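Local atomic coordinates of transcriptional regulator (NtrC family) (Aquifex aeolicus, PDB entry 3DZD), a protein that probably activates transcription by sigma54 RNA polymerase, coupling ATP hydrolysis by its AAA+ domain to promoter opening under control of a receiver domain. Residues Val308-Leu316 with Phe328-Leu338; Ile157-Lys165 with Glu342-Leu350. One frame throughout, in Å; residues are numbered along the deposited sequence.

Contact 1 (Val308-Leu316 with Phe328-Leu338). With ADP (adenosine-5'-diphosphate), chain C.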
loop_
_atom_site.group_PDB
_atom_site.type_symbol
_atom_site.label_atom_id
_atom_site.label_comp_id
_atom_site.label_asym_id
_atom_site.label_seq_id
_atom_site.Cartn_x
_atom_site.Cartn_y
_atom_site.Cartn_z
ATOM N N VAL A 308 12.802 15.121 -25.433
ATOM C CA VAL A 308 12.072 14.104 -26.188
ATOM C C VAL A 308 12.946 12.865 -26.403
ATOM O O VAL A 308 12.465 11.731 -26.325
ATOM C CB VAL A 308 11.519 14.651 -27.530
ATOM C CG1 VAL A 308 12.590 15.402 -28.283
ATOM C CG2 VAL A 308 10.968 13.531 -28.381
ATOM N N ILE A 309 14.232 13.087 -26.645
ATOM C CA ILE A 309 15.186 11.993 -26.773
ATOM C C ILE A 309 15.486 11.325 -25.436
ATOM O O ILE A 309 15.560 10.097 -25.352
ATOM C CB ILE A 309 16.507 12.471 -27.345
ATOM C CG1 ILE A 309 16.284 13.193 -28.677
ATOM C CG2 ILE A 309 17.442 11.293 -27.508
ATOM C CD1 ILE A 309 15.313 12.488 -29.585
ATOM N N LEU A 310 15.666 12.130 -24.393
ATOM C CA LEU A 310 15.926 11.597 -23.058
ATOM C C LEU A 310 14.810 10.654 -22.660
ATOM O O LEU A 310 15.057 9.551 -22.177
ATOM C CB LEU A 310 16.042 12.721 -22.018
ATOM C CG LEU A 310 17.283 13.613 -22.124
ATOM C CD1 LEU A 310 17.381 14.550 -20.931
ATOM C CD2 LEU A 310 18.535 12.760 -22.226
ATOM N N LEU A 311 13.584 11.102 -22.879
ATOM C CA LEU A 311 12.415 10.343 -22.515
ATOM C C LEU A 311 12.313 9.067 -23.352
ATOM O O LEU A 311 11.991 7.989 -22.828
ATOM C CB LEU A 311 11.168 11.213 -22.673
ATOM C CG LEU A 311 11.016 12.258 -21.566
ATOM C CD1 LEU A 311 10.072 13.391 -21.953
ATOM C CD2 LEU A 311 10.555 11.572 -20.275
ATOM N N ALA A 312 12.591 9.190 -24.649
ATOM C CA ALA A 312 12.535 8.047 -25.548
ATOM C C ALA A 312 13.502 6.959 -25.093
ATOM O O ALA A 312 13.162 5.774 -25.076
ATOM C CB ALA A 312 12.846 8.471 -26.987
ATOM N N GLU A 313 14.713 7.369 -24.740
ATOM C CA GLU A 313 15.736 6.431 -24.315
ATOM C C GLU A 313 15.337 5.793 -22.992
ATOM O O GLU A 313 15.584 4.613 -22.763
ATOM C CB GLU A 313 17.086 7.142 -24.195
ATOM C CG GLU A 313 17.670 7.542 -25.543
ATOM C CD GLU A 313 18.866 8.468 -25.427
ATOM O OE1 GLU A 313 19.000 9.161 -24.393
ATOM O OE2 GLU A 313 19.673 8.507 -26.383
ATOM N N TYR A 314 14.699 6.579 -22.134
ATOM C CA TYR A 314 14.253 6.096 -20.838
ATOM C C TYR A 314 13.154 5.046 -21.012
ATOM O O TYR A 314 13.133 4.027 -20.309
ATOM C CB TYR A 314 13.774 7.272 -19.981
ATOM C CG TYR A 314 12.915 6.911 -18.781
ATOM C CD1 TYR A 314 13.486 6.585 -17.556
ATOM C CD2 TYR A 314 11.535 6.935 -18.868
ATOM C CE1 TYR A 314 12.700 6.266 -16.461
ATOM C CE2 TYR A 314 10.744 6.621 -17.787
ATOM C CZ TYR A 314 11.328 6.287 -16.590
ATOM O OH TYR A 314 10.516 5.985 -15.525
ATOM N N PHE A 315 12.239 5.290 -21.949
ATOM C CA PHE A 315 11.143 4.352 -22.179
ATOM C C PHE A 315 11.633 3.115 -22.934
ATOM O O PHE A 315 11.246 1.992 -22.624
ATOM C CB PHE A 315 9.972 5.030 -22.914
ATOM C CG PHE A 315 9.220 6.032 -22.069
ATOM C CD1 PHE A 315 8.700 5.670 -20.829
ATOM C CD2 PHE A 315 9.038 7.340 -22.508
ATOM C CE1 PHE A 315 8.020 6.595 -20.039
ATOM C CE2 PHE A 315 8.346 8.262 -21.736
ATOM C CZ PHE A 315 7.842 7.898 -20.498
ATOM N N LEU A 316 12.490 3.333 -23.924
ATOM C CA LEU A 316 13.044 2.244 -24.715
ATOM C C LEU A 316 13.778 1.245 -23.823
ATOM O O LEU A 316 13.654 0.040 -24.009
ATOM C CB LEU A 316 13.993 2.792 -25.778
ATOM C CG LEU A 316 14.674 1.757 -26.672
ATOM C CD1 LEU A 316 13.650 1.070 -27.568
ATOM C CD2 LEU A 316 15.775 2.407 -27.502
ATOM N N PHE A 328 18.148 -1.709 -27.710
ATOM C CA PHE A 328 18.482 -0.732 -26.684
ATOM C C PHE A 328 18.975 0.618 -27.186
ATOM O O PHE A 328 19.137 1.545 -26.394
ATOM C CB PHE A 328 19.460 -1.330 -25.673
ATOM C CG PHE A 328 18.819 -2.315 -24.745
ATOM C CD1 PHE A 328 18.171 -1.880 -23.602
ATOM C CD2 PHE A 328 18.838 -3.671 -25.032
ATOM C CE1 PHE A 328 17.570 -2.772 -22.753
ATOM C CE2 PHE A 328 18.236 -4.576 -24.184
ATOM C CZ PHE A 328 17.602 -4.126 -23.042
ATOM N N GLU A 329 19.201 0.749 -28.486
ATOM C CA GLU A 329 19.607 2.046 -29.006
ATOM C C GLU A 329 18.605 2.608 -29.999
ATOM O O GLU A 329 18.010 1.872 -30.790
ATOM C CB GLU A 329 20.999 1.988 -29.637
ATOM C CG GLU A 329 21.082 1.112 -30.872
ATOM C CD GLU A 329 22.312 1.402 -31.712
ATOM O OE1 GLU A 329 23.241 0.564 -31.718
ATOM O OE2 GLU A 329 22.353 2.473 -32.359
ATOM N N LEU A 330 18.419 3.921 -29.930
ATOM C CA LEU A 330 17.661 4.654 -30.927
ATOM C C LEU A 330 18.599 5.056 -32.047
ATOM O O LEU A 330 19.659 5.631 -31.796
ATOM C CB LEU A 330 17.066 5.925 -30.320
ATOM C CG LEU A 330 16.027 5.769 -29.222
ATOM C CD1 LEU A 330 15.717 7.125 -28.576
ATOM C CD2 LEU A 330 14.775 5.113 -29.796
ATOM N N SER A 331 18.208 4.775 -33.285
ATOM C CA SER A 331 19.018 5.181 -34.421
ATOM C C SER A 331 19.077 6.694 -34.465
ATOM O O SER A 331 18.194 7.373 -33.938
ATOM C CB SER A 331 18.435 4.640 -35.726
ATOM O OG SER A 331 17.370 5.449 -36.192
ATOM N N GLU A 332 20.118 7.229 -35.088
ATOM C CA GLU A 332 20.208 8.669 -35.256
ATOM C C GLU A 332 19.024 9.161 -36.073
ATOM O O GLU A 332 18.499 10.252 -35.835
ATOM C CB GLU A 332 21.525 9.065 -35.923
ATOM C CG GLU A 332 22.648 9.300 -34.933
ATOM C CD GLU A 332 22.263 10.312 -33.869
ATOM O OE1 GLU A 332 21.821 11.423 -34.241
ATOM O OE2 GLU A 332 22.396 9.996 -32.664
ATOM N N GLU A 333 18.606 8.344 -37.032
ATOM C CA GLU A 333 17.447 8.655 -37.851
ATOM C C GLU A 333 16.209 8.829 -36.978
ATOM O O GLU A 333 15.446 9.784 -37.151
ATOM C CB GLU A 333 17.209 7.548 -38.882
ATOM C CG GLU A 333 18.034 7.691 -40.158
ATOM C CD GLU A 333 19.535 7.518 -39.937
ATOM O OE1 GLU A 333 19.936 6.820 -38.974
ATOM O OE2 GLU A 333 20.315 8.075 -40.743
ATOM N N THR A 334 16.022 7.894 -36.048
ATOM C CA THR A 334 14.896 7.918 -35.115
ATOM C C THR A 334 14.881 9.202 -34.282
ATOM O O THR A 334 13.843 9.856 -34.156
ATOM C CB THR A 334 14.925 6.693 -34.173
ATOM O OG1 THR A 334 14.692 5.496 -34.931
ATOM C CG2 THR A 334 13.868 6.823 -33.083
ATOM N N LYS A 335 16.036 9.562 -33.727
ATOM C CA LYS A 335 16.152 10.780 -32.933
ATOM C C LYS A 335 15.679 12.003 -33.721
ATOM O O LYS A 335 14.916 12.829 -33.201
ATOM C CB LYS A 335 17.585 10.972 -32.442
ATOM C CG LYS A 335 17.987 9.981 -31.371
ATOM C CD LYS A 335 19.469 10.076 -31.055
ATOM C CE LYS A 335 19.885 9.014 -30.052
ATOM N NZ LYS A 335 21.352 9.027 -29.823
ATOM N N GLU A 336 16.115 12.101 -34.975
ATOM C CA GLU A 336 15.687 13.188 -35.847
ATOM C C GLU A 336 14.174 13.183 -36.009
ATOM O O GLU A 336 13.523 14.229 -35.906
ATOM C CB GLU A 336 16.356 13.082 -37.219
ATOM C CG GLU A 336 16.293 14.368 -38.047
ATOM C CD GLU A 336 17.271 15.436 -37.557
ATOM O OE1 GLU A 336 17.937 15.208 -36.519
ATOM O OE2 GLU A 336 17.378 16.502 -38.209
ATOM N N TYR A 337 13.616 12.003 -36.253
ATOM C CA TYR A 337 12.179 11.862 -36.450
ATOM C C TYR A 337 11.365 12.339 -35.249
ATOM O O TYR A 337 10.359 13.027 -35.418
ATOM C CB TYR A 337 11.829 10.409 -36.762
ATOM C CG TYR A 337 10.342 10.116 -36.785
ATOM C CD1 TYR A 337 9.611 10.223 -37.966
ATOM C CD2 TYR A 337 9.668 9.726 -35.634
ATOM C CE1 TYR A 337 8.252 9.951 -37.999
ATOM C CE2 TYR A 337 8.302 9.453 -35.657
ATOM C CZ TYR A 337 7.606 9.568 -36.847
ATOM O OH TYR A 337 6.257 9.310 -36.887
ATOM N N LEU A 338 11.786 11.958 -34.045
ATOM C CA LEU A 338 11.083 12.347 -32.820
ATOM C C LEU A 338 11.057 13.874 -32.667
ATOM O O LEU A 338 10.027 14.465 -32.328
ATOM C CB LEU A 338 11.742 11.707 -31.599
ATOM C CG LEU A 338 11.731 10.175 -31.478
ATOM C CD1 LEU A 338 12.593 9.713 -30.323
ATOM C CD2 LEU A 338 10.316 9.641 -31.315
HETATM P PB ADP C . -0.830 13.907 -17.004
HETATM O O1B ADP C . -0.852 13.529 -15.536
HETATM O O2B ADP C . -2.169 13.807 -17.699
HETATM O O3B ADP C . -0.154 15.213 -17.294
HETATM P PA ADP C . 0.743 11.473 -17.150
HETATM O O1A ADP C . 1.991 11.779 -16.370
HETATM O O2A ADP C . -0.346 10.689 -16.446
HETATM O O3A ADP C . 0.152 12.855 -17.758
HETATM O "O5'" ADP C . 1.155 10.651 -18.471
HETATM C "C5'" ADP C . 2.521 10.483 -18.827
HETATM C "C4'" ADP C . 2.944 9.028 -18.800
HETATM O "O4'" ADP C . 4.351 9.029 -19.010
HETATM C "C3'" ADP C . 2.780 8.450 -17.410
HETATM O "O3'" ADP C . 2.809 7.022 -17.501
HETATM C "C2'" ADP C . 4.019 8.852 -16.656
HETATM O "O2'" ADP C . 4.397 7.725 -15.862
HETATM C "C1'" ADP C . 5.046 9.039 -17.753
HETATM N N9 ADP C . 5.759 10.327 -17.627
HETATM C C8 ADP C . 5.217 11.543 -17.822
HETATM N N7 ADP C . 6.127 12.523 -17.665
HETATM C C5 ADP C . 7.293 11.929 -17.360
HETATM C C6 ADP C . 8.663 12.394 -17.055
HETATM N N6 ADP C . 8.963 13.720 -17.055
HETATM N N1 ADP C . 9.593 11.458 -16.791
HETATM C C2 ADP C . 9.292 10.145 -16.800
HETATM N N3 ADP C . 8.070 9.649 -17.060
HETATM C C4 ADP C . 7.049 10.481 -17.342
#
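L330 and L338 bring their methyls to the side of helix 307-322 where A312 leaves a hollow, in the helical lid of the AAA+ ATPase. Helix 332-339 crosses that helix steeply, the N-to-C directions 125° apart and the axes of the two short segments 10.1 Å from each other. Both leucines reach the same small side chain: A312 CB lies 3.5 Å from L330 CD1 and 3.6 Å from L338 CD1, so one methyl receives two. L330 spreads its branches over a full helical turn, CD1 reaching between A312 and E313 CG while CD2 meets L316 CD2. L316, with CG anti to the backbone N (chi1 179°), stretches toward the incoming loop and sets CD2 3.6 Å from the carbonyl O of F328. At the other end V308 CG2 packs on L338 CB, and I309 fills the step between L338 and K335: its CD1 lies 3.7 Å from K335 O, while its side chain crosses that of K335 at about a right angle.

S331 caps helix 332-339, its OG accepting from T334 N at 2.8 Å. Another side of helix 307-322 faces the nucleotide, with L311, Y314 and F315 beside the adenine end of ADP, and L316 also touches V358 of helix 346-359. Toward solvent the apolar seam gives way to charge. K335, extended beyond CG, carries its ammonium between two carboxylates, NZ lying 3.2 Å from E332 OE2 in a salt bridge and 3.9 Å from E313 OE2 in a long one.

Contact 2 (Ile157-Lys165 with Glu342-Leu350). With ADP (adenosine-5'-diphosphate), chain C.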
loop_
_atom_site.group_PDB
_atom_site.type_symbol
_atom_site.label_atom_id
_atom_site.label_comp_id
_atom_site.label_asym_id
_atom_site.label_seq_id
_atom_site.Cartn_x
_atom_site.Cartn_y
_atom_site.Cartn_z
ATOM N N ILE A 157 -1.483 22.633 -10.660
ATOM C CA ILE A 157 -0.563 22.304 -11.734
ATOM C C ILE A 157 -1.264 22.445 -13.084
ATOM O O ILE A 157 -2.181 21.692 -13.383
ATOM C CB ILE A 157 -0.039 20.861 -11.589
ATOM C CG1 ILE A 157 0.543 20.652 -10.188
ATOM C CG2 ILE A 157 0.982 20.553 -12.659
ATOM C CD1 ILE A 157 0.930 19.230 -9.899
ATOM N N THR A 158 -0.834 23.413 -13.888
ATOM C CA THR A 158 -1.391 23.615 -15.225
ATOM C C THR A 158 -0.499 23.000 -16.299
ATOM O O THR A 158 0.728 23.024 -16.214
ATOM C CB THR A 158 -1.616 25.119 -15.554
ATOM O OG1 THR A 158 -2.455 25.707 -14.555
ATOM C CG2 THR A 158 -2.290 25.283 -16.929
ATOM N N GLY A 159 -1.116 22.430 -17.315
ATOM C CA GLY A 159 -0.352 21.793 -18.368
ATOM C C GLY A 159 -1.272 21.033 -19.279
ATOM O O GLY A 159 -2.382 20.684 -18.885
ATOM N N GLU A 160 -0.809 20.771 -20.496
ATOM C CA GLU A 160 -1.569 19.977 -21.444
ATOM C C GLU A 160 -1.650 18.530 -20.979
ATOM O O GLU A 160 -0.961 18.126 -20.031
ATOM C CB GLU A 160 -0.933 20.045 -22.823
ATOM C CG GLU A 160 -1.033 21.400 -23.486
ATOM C CD GLU A 160 -0.546 21.381 -24.929
ATOM O OE1 GLU A 160 0.022 20.343 -25.351
ATOM O OE2 GLU A 160 -0.739 22.403 -25.638
ATOM N N SER A 161 -2.492 17.751 -21.650
ATOM C CA SER A 161 -2.676 16.357 -21.288
ATOM C C SER A 161 -1.390 15.587 -21.500
ATOM O O SER A 161 -0.671 15.823 -22.473
ATOM C CB SER A 161 -3.795 15.734 -22.105
ATOM O OG SER A 161 -5.003 16.432 -21.889
ATOM N N GLY A 162 -1.106 14.676 -20.576
ATOM C CA GLY A 162 0.070 13.839 -20.665
ATOM C C GLY A 162 1.394 14.550 -20.491
ATOM O O GLY A 162 2.397 14.100 -21.027
ATOM N N THR A 163 1.425 15.646 -19.741
ATOM C CA THR A 163 2.699 16.342 -19.495
ATOM C C THR A 163 3.368 15.993 -18.153
ATOM O O THR A 163 4.376 16.589 -17.793
ATOM C CB THR A 163 2.552 17.866 -19.584
ATOM O OG1 THR A 163 1.484 18.273 -18.739
ATOM C CG2 THR A 163 2.244 18.294 -20.999
ATOM N N GLY A 164 2.821 15.026 -17.419
ATOM C CA GLY A 164 3.468 14.580 -16.200
ATOM C C GLY A 164 2.965 15.253 -14.937
ATOM O O GLY A 164 3.654 15.272 -13.923
ATOM N N LYS A 165 1.755 15.796 -14.994
ATOM C CA LYS A 165 1.189 16.503 -13.856
ATOM C C LYS A 165 1.077 15.630 -12.602
ATOM O O LYS A 165 1.290 16.110 -11.499
ATOM C CB LYS A 165 -0.162 17.111 -14.233
ATOM C CG LYS A 165 -0.041 18.275 -15.222
ATOM C CD LYS A 165 -1.402 18.757 -15.701
ATOM C CE LYS A 165 -2.041 17.721 -16.607
ATOM N NZ LYS A 165 -3.451 18.079 -16.904
ATOM N N GLU A 342 5.026 16.952 -33.242
ATOM C CA GLU A 342 4.319 17.911 -32.409
ATOM C C GLU A 342 3.989 17.380 -31.011
ATOM O O GLU A 342 4.035 18.133 -30.040
ATOM C CB GLU A 342 3.037 18.349 -33.107
ATOM C CG GLU A 342 3.308 19.309 -34.236
ATOM C CD GLU A 342 3.776 20.639 -33.709
ATOM O OE1 GLU A 342 3.100 21.160 -32.793
ATOM O OE2 GLU A 342 4.810 21.153 -34.199
ATOM N N TRP A 343 3.644 16.096 -30.926
ATOM C CA TRP A 343 3.272 15.459 -29.669
ATOM C C TRP A 343 2.069 16.121 -29.024
ATOM O O TRP A 343 2.153 16.605 -27.897
ATOM C CB TRP A 343 4.444 15.448 -28.690
ATOM C CG TRP A 343 5.700 14.874 -29.264
ATOM C CD1 TRP A 343 6.858 15.539 -29.525
ATOM C CD2 TRP A 343 5.925 13.515 -29.642
ATOM N NE1 TRP A 343 7.794 14.681 -30.035
ATOM C CE2 TRP A 343 7.243 13.431 -30.128
ATOM C CE3 TRP A 343 5.138 12.363 -29.629
ATOM C CZ2 TRP A 343 7.793 12.244 -30.592
ATOM C CZ3 TRP A 343 5.686 11.183 -30.091
ATOM C CH2 TRP A 343 7.003 11.133 -30.565
ATOM N N LYS A 344 0.944 16.141 -29.727
ATOM C CA LYS A 344 -0.277 16.711 -29.155
ATOM C C LYS A 344 -0.707 15.961 -27.887
ATOM O O LYS A 344 -1.346 16.526 -27.001
ATOM C CB LYS A 344 -1.412 16.726 -30.179
ATOM C CG LYS A 344 -2.699 17.311 -29.623
ATOM C CD LYS A 344 -3.742 17.529 -30.706
ATOM C CE LYS A 344 -4.948 18.285 -30.163
ATOM N NZ LYS A 344 -5.998 18.476 -31.201
ATOM N N GLY A 345 -0.355 14.679 -27.817
ATOM C CA GLY A 345 -0.578 13.890 -26.619
ATOM C C GLY A 345 0.624 13.888 -25.687
ATOM O O GLY A 345 0.640 13.182 -24.672
ATOM N N ASN A 346 1.642 14.663 -26.043
ATOM C CA ASN A 346 2.795 14.849 -25.183
ATOM C C ASN A 346 3.487 13.554 -24.740
ATOM O O ASN A 346 3.750 12.691 -25.564
ATOM C CB ASN A 346 2.395 15.730 -24.005
ATOM C CG ASN A 346 2.122 17.159 -24.438
ATOM O OD1 ASN A 346 3.049 17.878 -24.776
ATOM N ND2 ASN A 346 0.848 17.560 -24.469
ATOM N N VAL A 347 3.789 13.422 -23.451
ATOM C CA VAL A 347 4.622 12.314 -22.983
ATOM C C VAL A 347 3.832 11.020 -23.052
ATOM O O VAL A 347 4.374 9.939 -23.289
ATOM C CB VAL A 347 5.126 12.539 -21.542
ATOM C CG1 VAL A 347 5.943 11.346 -21.063
ATOM C CG2 VAL A 347 5.951 13.807 -21.458
ATOM N N ARG A 348 2.532 11.148 -22.856
ATOM C CA ARG A 348 1.638 10.010 -22.918
ATOM C C ARG A 348 1.685 9.410 -24.326
ATOM O O ARG A 348 1.765 8.196 -24.491
ATOM C CB ARG A 348 0.232 10.473 -22.546
ATOM C CG ARG A 348 -0.782 9.389 -22.394
ATOM C CD ARG A 348 -1.946 9.950 -21.611
ATOM N NE ARG A 348 -2.727 10.874 -22.421
ATOM C CZ ARG A 348 -3.549 11.788 -21.919
ATOM N NH1 ARG A 348 -3.684 11.904 -20.606
ATOM N NH2 ARG A 348 -4.236 12.583 -22.731
ATOM N N GLU A 349 1.659 10.276 -25.336
ATOM C CA GLU A 349 1.817 9.847 -26.724
ATOM C C GLU A 349 3.188 9.193 -26.965
ATOM O O GLU A 349 3.264 8.076 -27.480
ATOM C CB GLU A 349 1.601 11.020 -27.688
ATOM C CG GLU A 349 1.621 10.605 -29.166
ATOM C CD GLU A 349 1.449 11.769 -30.135
ATOM O OE1 GLU A 349 0.893 12.824 -29.750
ATOM O OE2 GLU A 349 1.881 11.627 -31.297
ATOM N N LEU A 350 4.262 9.883 -26.581
ATOM C CA LEU A 350 5.612 9.344 -26.741
ATOM C C LEU A 350 5.789 7.973 -26.089
ATOM O O LEU A 350 6.350 7.066 -26.696
ATOM C CB LEU A 350 6.662 10.300 -26.175
ATOM C CG LEU A 350 8.118 9.826 -26.263
ATOM C CD1 LEU A 350 8.631 9.797 -27.693
ATOM C CD2 LEU A 350 9.010 10.703 -25.413
HETATM P PB ADP C . -0.830 13.907 -17.004
HETATM O O1B ADP C . -0.852 13.529 -15.536
HETATM O O2B ADP C . -2.169 13.807 -17.699
HETATM O O3B ADP C . -0.154 15.213 -17.294
HETATM P PA ADP C . 0.743 11.473 -17.150
HETATM O O1A ADP C . 1.991 11.779 -16.370
HETATM O O2A ADP C . -0.346 10.689 -16.446
HETATM O O3A ADP C . 0.152 12.855 -17.758
HETATM O "O5'" ADP C . 1.155 10.651 -18.471
HETATM C "C5'" ADP C . 2.521 10.483 -18.827
HETATM C "C4'" ADP C . 2.944 9.028 -18.800
HETATM O "O4'" ADP C . 4.351 9.029 -19.010
HETATM C "C3'" ADP C . 2.780 8.450 -17.410
HETATM O "O3'" ADP C . 2.809 7.022 -17.501
HETATM C "C2'" ADP C . 4.019 8.852 -16.656
HETATM O "O2'" ADP C . 4.397 7.725 -15.862
HETATM C "C1'" ADP C . 5.046 9.039 -17.753
HETATM N N9 ADP C . 5.759 10.327 -17.627
HETATM C C8 ADP C . 5.217 11.543 -17.822
HETATM N N7 ADP C . 6.127 12.523 -17.665
HETATM C C5 ADP C . 7.293 11.929 -17.360
HETATM C C6 ADP C . 8.663 12.394 -17.055
HETATM N N6 ADP C . 8.963 13.720 -17.055
HETATM N N1 ADP C . 9.593 11.458 -16.791
HETATM C C2 ADP C . 9.292 10.145 -16.800
HETATM N N3 ADP C . 8.070 9.649 -17.060
HETATM C C4 ADP C . 7.049 10.481 -17.342
HETATM O O HOH W 1 -6.961 14.387 -22.257
#
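The backbone of G162 meets the first turn of helix 346-359 where the P-loop of the sigma54 interaction domain approaches the lid, CA of G162 lying 4.7 Å from CA of R348. A type II turn from E160 to T163 presents G162 O to that turn; V347 N donates to it at 2.9 Å, and R348 N adds a weak bond. G162, with positive phi (68°), brings its bare CA to 3.9 Å from R348 CB.

N346 ties the side chains together. Its ND2 gives one nearly straight bond (176°) to E160 OE1, which lies in the N346 amide plane and accepts on its anti lone pair, the carboxylate itself being turned well away from the amide. A more bent bond of 3.1 Å runs from ND2 to S161 O; OD1 accepts from L301 N. E160 OE2 pairs with R302, and T163 CG2 lies alongside the N346 amide.

Both segments line the ADP site. G162 N and K165 N donate to the beta-phosphate, while V347 CG1 packs 3.3 Å from C8 of the adenine. R348, bent at chi3 (73°), lays one guanidinium face over the S161-G162 peptide and brings NH2 3.2 Å from S161 CB.

Overall arrangement
Contact 1 lies wholly within the lid, whereas contact 2 joins the lid to the nucleotide-binding core across 176 intervening residues; their centres are about 17 Å apart. The first is a buried, largely apolar helix packing with a salt-bridge network at its edge toward solvent, and no hydrogen bond crosses it. The second is partly buried and polar, built on backbone N-H and C=O groups and the N346 side chain. Helices 332-339 and 346-359 follow each other in the chain, and the two contacts touch, among other places, where L311 CB packs 3.5 Å from L350 CD2. ADP bridges them: residues 308-316 lie by its adenine, residues 157-165 hold its phosphates, and V347 sits between.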